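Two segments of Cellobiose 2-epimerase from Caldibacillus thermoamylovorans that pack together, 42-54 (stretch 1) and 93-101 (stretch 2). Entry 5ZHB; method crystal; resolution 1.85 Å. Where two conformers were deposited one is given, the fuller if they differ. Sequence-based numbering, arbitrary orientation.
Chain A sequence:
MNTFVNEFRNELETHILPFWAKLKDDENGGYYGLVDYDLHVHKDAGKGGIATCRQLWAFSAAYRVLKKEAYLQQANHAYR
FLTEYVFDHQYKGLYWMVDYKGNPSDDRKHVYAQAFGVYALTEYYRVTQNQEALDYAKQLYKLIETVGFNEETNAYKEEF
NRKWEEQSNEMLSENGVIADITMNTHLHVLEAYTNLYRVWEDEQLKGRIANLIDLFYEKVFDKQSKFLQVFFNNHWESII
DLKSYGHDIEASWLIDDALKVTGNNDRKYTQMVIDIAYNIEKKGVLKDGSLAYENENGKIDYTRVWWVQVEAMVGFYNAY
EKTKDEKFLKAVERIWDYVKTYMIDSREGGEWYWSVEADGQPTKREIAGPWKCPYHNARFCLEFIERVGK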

# COMPACT_ATOMS: atom_id res chain seq x y z
N HIS A 42 15.99 -10.25 13.61
CA HIS A 42 17.34 -9.94 13.14
C HIS A 42 17.60 -8.44 13.29
O HIS A 42 17.22 -7.63 12.43
N LYS A 43 18.24 -8.07 14.41
CA LYS A 43 18.39 -6.66 14.77
C LYS A 43 19.34 -5.92 13.84
O LYS A 43 19.28 -4.68 13.76
N ASP A 44 20.18 -6.68 13.14
CA ASP A 44 21.17 -6.13 12.22
C ASP A 44 20.69 -6.22 10.76
O ASP A 44 21.47 -5.99 9.85
N ALA A 45 19.41 -6.56 10.51
CA ALA A 45 18.94 -6.65 9.14
C ALA A 45 18.84 -5.26 8.51
O ALA A 45 18.71 -4.25 9.19
N GLY A 46 18.85 -5.23 7.17
CA GLY A 46 18.56 -4.02 6.42
C GLY A 46 17.17 -3.44 6.74
O GLY A 46 16.27 -4.20 7.10
N LYS A 47 17.05 -2.10 6.65
CA LYS A 47 15.81 -1.38 6.92
C LYS A 47 15.30 -0.74 5.62
O LYS A 47 15.99 0.09 5.01
N GLY A 48 14.11 -1.16 5.16
CA GLY A 48 13.59 -0.66 3.88
C GLY A 48 13.12 0.78 3.99
O GLY A 48 12.59 1.19 5.01
N GLY A 49 13.29 1.54 2.90
CA GLY A 49 12.79 2.89 2.80
C GLY A 49 11.26 2.89 2.80
O GLY A 49 10.64 3.60 3.58
N ILE A 50 10.69 2.02 1.96
CA ILE A 50 9.24 1.87 1.93
C ILE A 50 8.71 1.32 3.27
O ILE A 50 7.70 1.82 3.76
N ALA A 51 9.34 0.29 3.82
CA ALA A 51 8.92 -0.23 5.12
C ALA A 51 8.86 0.91 6.14
O ALA A 51 7.92 0.98 6.94
N THR A 52 9.84 1.82 6.12
CA THR A 52 9.90 2.89 7.12
C THR A 52 8.74 3.87 6.91
O THR A 52 8.13 4.33 7.89
N CYS A 53 8.48 4.26 5.66
CA CYS A 53 7.30 5.03 5.34
C CYS A 53 6.04 4.35 5.87
O CYS A 53 5.17 5.01 6.43
N ARG A 54 5.91 3.04 5.64
CA ARG A 54 4.67 2.37 5.99
C ARG A 54 4.49 2.34 7.50
O ARG A 54 3.37 2.51 7.99
N GLY A 93 15.54 12.71 -1.94
CA GLY A 93 14.63 11.58 -2.11
C GLY A 93 15.04 10.42 -1.20
O GLY A 93 16.07 10.48 -0.54
N LEU A 94 14.19 9.38 -1.16
CA LEU A 94 14.33 8.29 -0.21
C LEU A 94 15.12 7.17 -0.85
O LEU A 94 14.82 6.79 -1.97
N TYR A 95 16.14 6.69 -0.13
CA TYR A 95 16.83 5.46 -0.46
C TYR A 95 15.87 4.27 -0.49
O TYR A 95 14.92 4.22 0.28
N TRP A 96 16.21 3.26 -1.30
CA TRP A 96 15.48 2.01 -1.34
C TRP A 96 15.70 1.16 -0.09
O TRP A 96 14.75 0.56 0.45
N MET A 97 16.96 1.07 0.35
CA MET A 97 17.31 0.37 1.57
C MET A 97 18.43 1.12 2.30
O MET A 97 19.27 1.77 1.67
N VAL A 98 18.42 0.99 3.63
CA VAL A 98 19.56 1.33 4.47
C VAL A 98 19.90 0.13 5.34
O VAL A 98 19.10 -0.78 5.49
N ASP A 99 21.12 0.11 5.90
CA ASP A 99 21.54 -0.96 6.79
C ASP A 99 20.96 -0.66 8.15
O ASP A 99 20.33 0.37 8.34
N TYR A 100 21.26 -1.50 9.14
CA TYR A 100 20.62 -1.37 10.43
C TYR A 100 21.04 -0.10 11.17
O TYR A 100 20.33 0.30 12.10
N LYS A 101 22.16 0.53 10.77
CA LYS A 101 22.55 1.80 11.37
C LYS A 101 22.13 3.00 10.52
O LYS A 101 22.45 4.13 10.85

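His 42 does not reach stretch 2; it opens a type I turn that closes at Ala 45. Lys 43 (chi1 m) leads its chain away, so its contact is made by backbone, with O 3.6 Å from Tyr 100 CB. Asp 44 (p) also turns its carboxylate away. Its CA lies over one face of the Tyr 100 ring, 3.9 Å from the centroid, a CH-pi contact. Tyr 100 (p) points toward stretch 1, and its CB sits 3.4 Å from Ala 45 O.

Gly 46 has no side chain. An ideal CB here would clash with Met 97 CE at 2.7 Å. Met 97 (m, m, m) has two deposited conformers; in the one given, its end comes nearer to stretch 1.

Lys 47 and Val 98 form an antiparallel pair, with Lys 47 N to Val 98 O at 2.7 Å and Val 98 N to Lys 47 O at 2.9 Å. Their side chains share a face of the sheet, Lys 47 CB lying 3.9 Å from Val 98 CG2. Lys 47 (m, t, t, t) is nearly extended, which carries NZ to Tyr 100 O for a 2.8 Å hydrogen bond. NZ also bonds elsewhere in the structure.

Gly 48 is at the N-cap position, right before the helix, and its CA is 3.5 Å from Met 97 SD. Gly 49 N donates to Trp 96 O at 3.0 Å. A CB on Gly 49 would clash with Tyr 95 O, so the bare CA allows the close approach.

Ile 50 (m, t) starts sideways, but CD1 reaches Trp 96 CZ3 at 3.6 Å. Trp 96 (t) has its CB pointing away, yet the ring comes nearer. Cys 53 (m) points toward Leu 94 (m, t), with SG 3.5 Å from CD1 of Leu 94.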

# COMPACT_ATOMS: atom_id res chain seq x y z
CB HIS A 42 17.52 -10.37 11.68
CG HIS A 42 17.32 -11.82 11.47
ND1 HIS A 42 18.36 -12.67 11.21
CD2 HIS A 42 16.22 -12.59 11.54
CE1 HIS A 42 17.90 -13.91 11.10
NE2 HIS A 42 16.60 -13.89 11.28
CB LYS A 43 18.79 -6.47 16.23
CG LYS A 43 17.74 -6.94 17.22
CD LYS A 43 18.15 -6.77 18.67
CE LYS A 43 17.10 -7.28 19.62
NZ LYS A 43 17.61 -7.19 20.98
CB ASP A 44 22.50 -6.86 12.37
CG ASP A 44 22.45 -8.36 12.07
OD1 ASP A 44 21.34 -8.93 12.02
OD2 ASP A 44 23.52 -8.96 11.86
CB ALA A 45 17.60 -7.36 9.11
CB LYS A 47 16.01 -0.35 8.04
CG LYS A 47 16.37 -0.97 9.38
CD LYS A 47 16.75 0.04 10.47
CE LYS A 47 17.02 -0.68 11.76
NZ LYS A 47 17.57 0.23 12.77
CB ILE A 50 8.76 1.07 0.71
CG1 ILE A 50 9.04 1.89 -0.56
CG2 ILE A 50 7.27 0.75 0.85
CD1 ILE A 50 8.76 1.18 -1.86
CB ALA A 51 9.82 -1.36 5.56
CB THR A 52 11.26 3.60 7.08
OG1 THR A 52 12.34 2.71 7.35
CG2 THR A 52 11.35 4.71 8.10
CB CYS A 53 7.11 5.23 3.84
SG CYS A 53 8.46 6.14 3.05
CB ARG A 54 4.64 0.97 5.36
CG ARG A 54 4.37 1.07 3.86
CD ARG A 54 4.55 -0.32 3.27
NE ARG A 54 4.15 -0.25 1.86
CZ ARG A 54 4.13 -1.33 1.10
NH1 ARG A 54 4.54 -2.50 1.59
NH2 ARG A 54 3.66 -1.24 -0.12
CB LEU A 94 12.97 7.76 0.23
CG LEU A 94 11.95 8.78 0.76
CD1 LEU A 94 10.68 8.05 1.18
CD2 LEU A 94 12.52 9.58 1.92
CB TYR A 95 17.90 5.26 0.63
CG TYR A 95 19.07 6.22 0.55
CD1 TYR A 95 19.71 6.50 -0.65
CD2 TYR A 95 19.55 6.84 1.70
CE1 TYR A 95 20.81 7.36 -0.71
CE2 TYR A 95 20.64 7.69 1.66
CZ TYR A 95 21.29 7.93 0.47
OH TYR A 95 22.33 8.81 0.44
CB TRP A 96 15.88 1.25 -2.59
CG TRP A 96 15.04 0.05 -2.92
CD1 TRP A 96 15.41 -1.26 -2.88
CD2 TRP A 96 13.68 0.08 -3.43
NE1 TRP A 96 14.37 -2.05 -3.33
CE2 TRP A 96 13.31 -1.26 -3.67
CE3 TRP A 96 12.75 1.09 -3.68
CZ2 TRP A 96 12.05 -1.60 -4.16
CZ3 TRP A 96 11.50 0.75 -4.14
CH2 TRP A 96 11.16 -0.58 -4.40
CB MET A 97 17.84 -1.05 1.31
CG MET A 97 16.85 -2.07 0.75
SD MET A 97 15.67 -2.76 1.94
CE MET A 97 16.74 -3.33 3.27
CB VAL A 98 19.31 2.61 5.29
CG1 VAL A 98 19.13 3.84 4.40
CG2 VAL A 98 18.13 2.46 6.25
CB ASP A 99 23.06 -1.14 6.76
CG ASP A 99 23.86 0.01 7.35
OD1 ASP A 99 23.27 0.88 8.01
OD2 ASP A 99 25.09 0.05 7.12
CB TYR A 100 20.86 -2.65 11.23
CG TYR A 100 22.23 -2.80 11.88
CD1 TYR A 100 23.33 -3.16 11.12
CD2 TYR A 100 22.39 -2.66 13.25
CE1 TYR A 100 24.58 -3.33 11.70
CE2 TYR A 100 23.64 -2.83 13.85
CZ TYR A 100 24.73 -3.17 13.06
OH TYR A 100 25.98 -3.36 13.57
CB LYS A 101 24.07 1.78 11.57
CG LYS A 101 24.56 0.73 12.55
CD LYS A 101 26.01 0.92 12.95
CE LYS A 101 26.70 -0.38 13.25
NZ LYS A 101 28.15 -0.21 13.37